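Local coordinates for protein 5'-deoxynucleotidase (Archaeoglobus fulgidus, PDB 1YNB) that probably hydrolyses 2'-deoxyribonucleoside 5'-phosphates to the deoxyribonucleoside and phosphate, as a homodimeric, metal-dependent phosphohydrolase of the HD-domain type, at residues Val118-Ala129 with Val149-Tyr160. Residues are numbered along the deposited sequence; the frame is centred on the assembly and turned at random.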
loop_
_atom_site.group_PDB
_atom_site.type_symbol
_atom_site.label_atom_id
_atom_site.label_comp_id
_atom_site.label_asym_id
_atom_site.label_seq_id
_atom_site.Cartn_x
_atom_site.Cartn_y
_atom_site.Cartn_z
ATOM N N VAL A 118 -26.166 -2.730 9.920
ATOM C CA VAL A 118 -25.517 -3.127 11.162
ATOM C C VAL A 118 -24.115 -3.649 10.901
ATOM O O VAL A 118 -23.221 -3.401 11.697
ATOM C CB VAL A 118 -26.322 -4.174 11.956
ATOM C CG1 VAL A 118 -25.536 -4.636 13.139
ATOM C CG2 VAL A 118 -27.601 -3.532 12.475
ATOM N N TYR A 119 -23.905 -4.356 9.794
ATOM C CA TYR A 119 -22.557 -4.837 9.504
ATOM C C TYR A 119 -21.651 -3.650 9.148
ATOM O O TYR A 119 -20.464 -3.652 9.474
ATOM C CB TYR A 119 -22.549 -5.846 8.350
ATOM C CG TYR A 119 -23.313 -7.108 8.667
ATOM C CD1 TYR A 119 -22.939 -7.919 9.745
ATOM C CD2 TYR A 119 -24.460 -7.455 7.939
ATOM C CE1 TYR A 119 -23.689 -9.036 10.102
ATOM C CE2 TYR A 119 -25.219 -8.581 8.289
ATOM C CZ TYR A 119 -24.827 -9.361 9.377
ATOM O OH TYR A 119 -25.588 -10.436 9.774
ATOM N N VAL A 120 -22.213 -2.647 8.482
ATOM C CA VAL A 120 -21.443 -1.473 8.102
ATOM C C VAL A 120 -21.038 -0.721 9.360
ATOM O O VAL A 120 -19.878 -0.306 9.508
ATOM C CB VAL A 120 -22.256 -0.537 7.176
ATOM C CG1 VAL A 120 -21.429 0.718 6.811
ATOM C CG2 VAL A 120 -22.620 -1.290 5.887
ATOM N N SER A 121 -21.992 -0.554 10.268
ATOM C CA SER A 121 -21.746 0.165 11.515
ATOM C C SER A 121 -20.655 -0.508 12.349
ATOM O O SER A 121 -19.746 0.170 12.832
ATOM C CB SER A 121 -23.035 0.250 12.349
ATOM O OG SER A 121 -22.838 1.084 13.482
ATOM N N ASP A 122 -20.756 -1.823 12.530
ATOM C CA ASP A 122 -19.769 -2.570 13.298
ATOM C C ASP A 122 -18.399 -2.551 12.586
ATOM O O ASP A 122 -17.340 -2.458 13.239
ATOM C CB ASP A 122 -20.178 -4.031 13.461
ATOM C CG ASP A 122 -21.043 -4.291 14.720
ATOM O OD1 ASP A 122 -21.421 -3.345 15.458
ATOM O OD2 ASP A 122 -21.325 -5.468 14.954
ATOM N N ALA A 123 -18.423 -2.663 11.263
ATOM C CA ALA A 123 -17.155 -2.682 10.496
ATOM C C ALA A 123 -16.395 -1.361 10.604
ATOM O O ALA A 123 -15.156 -1.370 10.666
ATOM C CB ALA A 123 -17.434 -3.030 8.998
ATOM N N ASP A 124 -17.128 -0.250 10.599
ATOM C CA ASP A 124 -16.594 1.115 10.710
ATOM C C ASP A 124 -15.844 1.183 12.043
ATOM O O ASP A 124 -14.668 1.572 12.098
ATOM C CB ASP A 124 -17.769 2.110 10.711
ATOM C CG ASP A 124 -17.342 3.548 10.978
ATOM O OD1 ASP A 124 -18.165 4.316 11.518
ATOM O OD2 ASP A 124 -16.195 3.941 10.638
ATOM N N LYS A 125 -16.514 0.799 13.116
ATOM C CA LYS A 125 -15.882 0.815 14.457
ATOM C C LYS A 125 -14.748 -0.205 14.629
ATOM O O LYS A 125 -13.741 0.059 15.298
ATOM C CB LYS A 125 -16.953 0.551 15.525
ATOM C CG LYS A 125 -18.030 1.600 15.556
ATOM C CD LYS A 125 -19.000 1.228 16.679
ATOM C CE LYS A 125 -20.403 1.738 16.437
ATOM N NZ LYS A 125 -21.314 0.895 17.290
ATOM N N LEU A 126 -14.896 -1.395 14.076
ATOM C CA LEU A 126 -13.835 -2.378 14.190
ATOM C C LEU A 126 -12.608 -1.909 13.404
ATOM O O LEU A 126 -11.481 -2.172 13.844
ATOM C CB LEU A 126 -14.230 -3.746 13.615
ATOM C CG LEU A 126 -14.609 -4.889 14.552
ATOM C CD1 LEU A 126 -14.656 -6.181 13.711
ATOM C CD2 LEU A 126 -13.582 -5.065 15.707
ATOM N N GLU A 127 -12.824 -1.316 12.228
ATOM C CA GLU A 127 -11.696 -0.845 11.412
ATOM C C GLU A 127 -10.886 0.173 12.260
ATOM O O GLU A 127 -9.615 0.158 12.302
ATOM C CB GLU A 127 -12.191 -0.200 10.125
ATOM C CG GLU A 127 -11.128 -0.144 8.990
ATOM C CD GLU A 127 -9.985 0.860 9.244
ATOM O OE1 GLU A 127 -10.258 2.006 9.698
ATOM O OE2 GLU A 127 -8.816 0.494 8.957
ATOM N N LEU A 128 -11.619 1.082 12.882
ATOM C CA LEU A 128 -11.000 2.100 13.752
ATOM C C LEU A 128 -10.220 1.443 14.881
ATOM O O LEU A 128 -9.078 1.848 15.170
ATOM C CB LEU A 128 -12.081 3.026 14.343
ATOM C CG LEU A 128 -11.630 4.036 15.412
ATOM C CD1 LEU A 128 -10.684 5.094 14.818
ATOM C CD2 LEU A 128 -12.859 4.717 15.900
ATOM N N ALA A 129 -10.794 0.427 15.534
ATOM C CA ALA A 129 -10.082 -0.261 16.616
ATOM C C ALA A 129 -8.795 -0.917 16.083
ATOM O O ALA A 129 -7.745 -0.850 16.718
ATOM C CB ALA A 129 -10.995 -1.340 17.298
ATOM N N VAL A 149 -15.259 0.054 22.807
ATOM C CA VAL A 149 -15.954 0.100 21.536
ATOM C C VAL A 149 -17.243 -0.663 21.685
ATOM O O VAL A 149 -17.242 -1.799 22.151
ATOM C CB VAL A 149 -15.114 -0.530 20.412
ATOM C CG1 VAL A 149 -15.938 -0.628 19.123
ATOM C CG2 VAL A 149 -13.895 0.321 20.175
ATOM N N GLU A 150 -18.339 -0.018 21.291
ATOM C CA GLU A 150 -19.661 -0.618 21.375
ATOM C C GLU A 150 -20.024 -1.238 20.031
ATOM O O GLU A 150 -20.381 -0.530 19.102
ATOM C CB GLU A 150 -20.693 0.456 21.723
ATOM C CG GLU A 150 -20.361 1.334 22.928
ATOM C CD GLU A 150 -20.310 0.564 24.245
ATOM O OE1 GLU A 150 -20.599 1.174 25.301
ATOM O OE2 GLU A 150 -19.970 -0.643 24.232
ATOM N N LEU A 151 -19.917 -2.555 19.931
ATOM C CA LEU A 151 -20.247 -3.258 18.704
ATOM C C LEU A 151 -21.599 -3.900 18.942
ATOM O O LEU A 151 -21.955 -4.156 20.091
ATOM C CB LEU A 151 -19.197 -4.326 18.418
ATOM C CG LEU A 151 -17.800 -3.717 18.163
ATOM C CD1 LEU A 151 -16.738 -4.800 18.237
ATOM C CD2 LEU A 151 -17.780 -3.002 16.813
ATOM N N LYS A 152 -22.340 -4.172 17.867
ATOM C CA LYS A 152 -23.666 -4.769 17.985
ATOM C C LYS A 152 -23.700 -6.254 17.679
ATOM O O LYS A 152 -24.437 -6.995 18.345
ATOM C CB LYS A 152 -24.654 -4.071 17.047
ATOM C CG LYS A 152 -24.798 -2.559 17.190
ATOM C CD LYS A 152 -25.700 -2.050 16.058
ATOM C CE LYS A 152 -25.499 -0.564 15.730
ATOM N NZ LYS A 152 -25.992 -0.203 14.346
ATOM N N THR A 153 -22.926 -6.710 16.696
ATOM C CA THR A 153 -22.958 -8.127 16.328
ATOM C C THR A 153 -22.013 -9.032 17.094
ATOM O O THR A 153 -20.954 -8.603 17.548
ATOM C CB THR A 153 -22.708 -8.343 14.816
ATOM O OG1 THR A 153 -21.317 -8.127 14.501
ATOM C CG2 THR A 153 -23.558 -7.382 14.012
ATOM N N ASP A 154 -22.405 -10.295 17.257
ATOM C CA ASP A 154 -21.572 -11.239 17.976
ATOM C C ASP A 154 -20.278 -11.491 17.214
ATOM O O ASP A 154 -19.248 -11.786 17.817
ATOM C CB ASP A 154 -22.285 -12.578 18.164
ATOM C CG ASP A 154 -23.393 -12.521 19.226
ATOM O OD1 ASP A 154 -23.487 -11.531 19.997
ATOM O OD2 ASP A 154 -24.167 -13.504 19.273
ATOM N N ALA A 155 -20.345 -11.429 15.885
ATOM C CA ALA A 155 -19.159 -11.669 15.072
ATOM C C ALA A 155 -18.131 -10.551 15.311
ATOM O O ALA A 155 -16.938 -10.812 15.431
ATOM C CB ALA A 155 -19.536 -11.712 13.591
ATOM N N ALA A 156 -18.613 -9.317 15.360
ATOM C CA ALA A 156 -17.742 -8.164 15.566
ATOM C C ALA A 156 -17.169 -8.255 16.997
ATOM O O ALA A 156 -15.982 -8.026 17.215
ATOM C CB ALA A 156 -18.528 -6.862 15.372
ATOM N N LYS A 157 -18.007 -8.612 17.969
ATOM C CA LYS A 157 -17.528 -8.717 19.348
ATOM C C LYS A 157 -16.430 -9.766 19.496
ATOM O O LYS A 157 -15.456 -9.564 20.221
ATOM C CB LYS A 157 -18.700 -9.030 20.297
ATOM C CG LYS A 157 -19.594 -7.821 20.569
ATOM C CD LYS A 157 -20.842 -8.236 21.370
ATOM C CE LYS A 157 -21.793 -7.052 21.575
ATOM N NZ LYS A 157 -23.094 -7.503 22.195
ATOM N N GLU A 158 -16.556 -10.882 18.794
ATOM C CA GLU A 158 -15.560 -11.939 18.890
ATOM C C GLU A 158 -14.223 -11.477 18.269
ATOM O O GLU A 158 -13.142 -11.661 18.856
ATOM C CB GLU A 158 -16.101 -13.199 18.182
ATOM C CG GLU A 158 -15.195 -14.445 18.223
ATOM C CD GLU A 158 -15.920 -15.772 17.842
ATOM O OE1 GLU A 158 -16.895 -15.765 17.042
ATOM O OE2 GLU A 158 -15.491 -16.844 18.337
ATOM N N ILE A 159 -14.302 -10.868 17.092
ATOM C CA ILE A 159 -13.084 -10.385 16.411
ATOM C C ILE A 159 -12.408 -9.310 17.284
ATOM O O ILE A 159 -11.200 -9.289 17.442
ATOM C CB ILE A 159 -13.446 -9.781 15.035
ATOM C CG1 ILE A 159 -13.808 -10.913 14.071
ATOM C CG2 ILE A 159 -12.238 -9.017 14.420
ATOM C CD1 ILE A 159 -14.271 -10.379 12.736
ATOM N N TYR A 160 -13.206 -8.398 17.812
ATOM C CA TYR A 160 -12.695 -7.331 18.676
ATOM C C TYR A 160 -12.000 -7.928 19.914
ATOM O O TYR A 160 -10.913 -7.493 20.310
ATOM C CB TYR A 160 -13.859 -6.446 19.118
ATOM C CG TYR A 160 -13.487 -5.349 20.071
ATOM C CD1 TYR A 160 -12.650 -4.308 19.670
ATOM C CD2 TYR A 160 -13.952 -5.350 21.384
ATOM C CE1 TYR A 160 -12.291 -3.298 20.547
ATOM C CE2 TYR A 160 -13.588 -4.324 22.290
ATOM C CZ TYR A 160 -12.760 -3.303 21.854
ATOM O OH TYR A 160 -12.416 -2.271 22.715
#
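Asp122 of helix 117-135 pushes its carboxylate into the backbone turn Leu151-Thr153, whose last residue is the N-cap of helix 154-166; in this all-helical HD-domain protein the two helices run nearly parallel, their local axes 12° apart. Each carboxylate oxygen turns its syn lone pair to one amide: OD1 takes Lys152 N at 2.7 Å, almost straight at 171°, and OD2 takes Thr153 N. Thr153 OG1, which caps the helix by accepting from Ala156 N, also donates to OD2, nearly along the C-O axis, while Ala156 CB closes on the same oxygen. With an alanine at Asp122, both amides and the Thr153 hydroxyl would probably lose their acceptor, leaving the turn free to shift. Farther along, Leu126 is the bump between the helices: CD1 rests on Ile159 CG2 at 3.8 Å, the side chains crossing at about a right angle, and CD2 lies against Tyr160 CB and, more loosely, the adjacent Leu151 CD1. Ala129 CB meets the edge of the Tyr160 ring, whose hydroxyl is hydrogen-bonded to Ala146 O. On the outer side, Lys125 CB lies over the neighbouring methyls Val149 CG1 and Leu151 CD2, and its extended chain brings NZ a doubtfully short 2.5 Å from Glu150 O. Leu53 of helix 39-56 backs both Asp122 and Ala156. At the other end Val118 CG1, anti to its own N (chi1 174°), presses tightly on Thr153 CG2 at 3.5 Å.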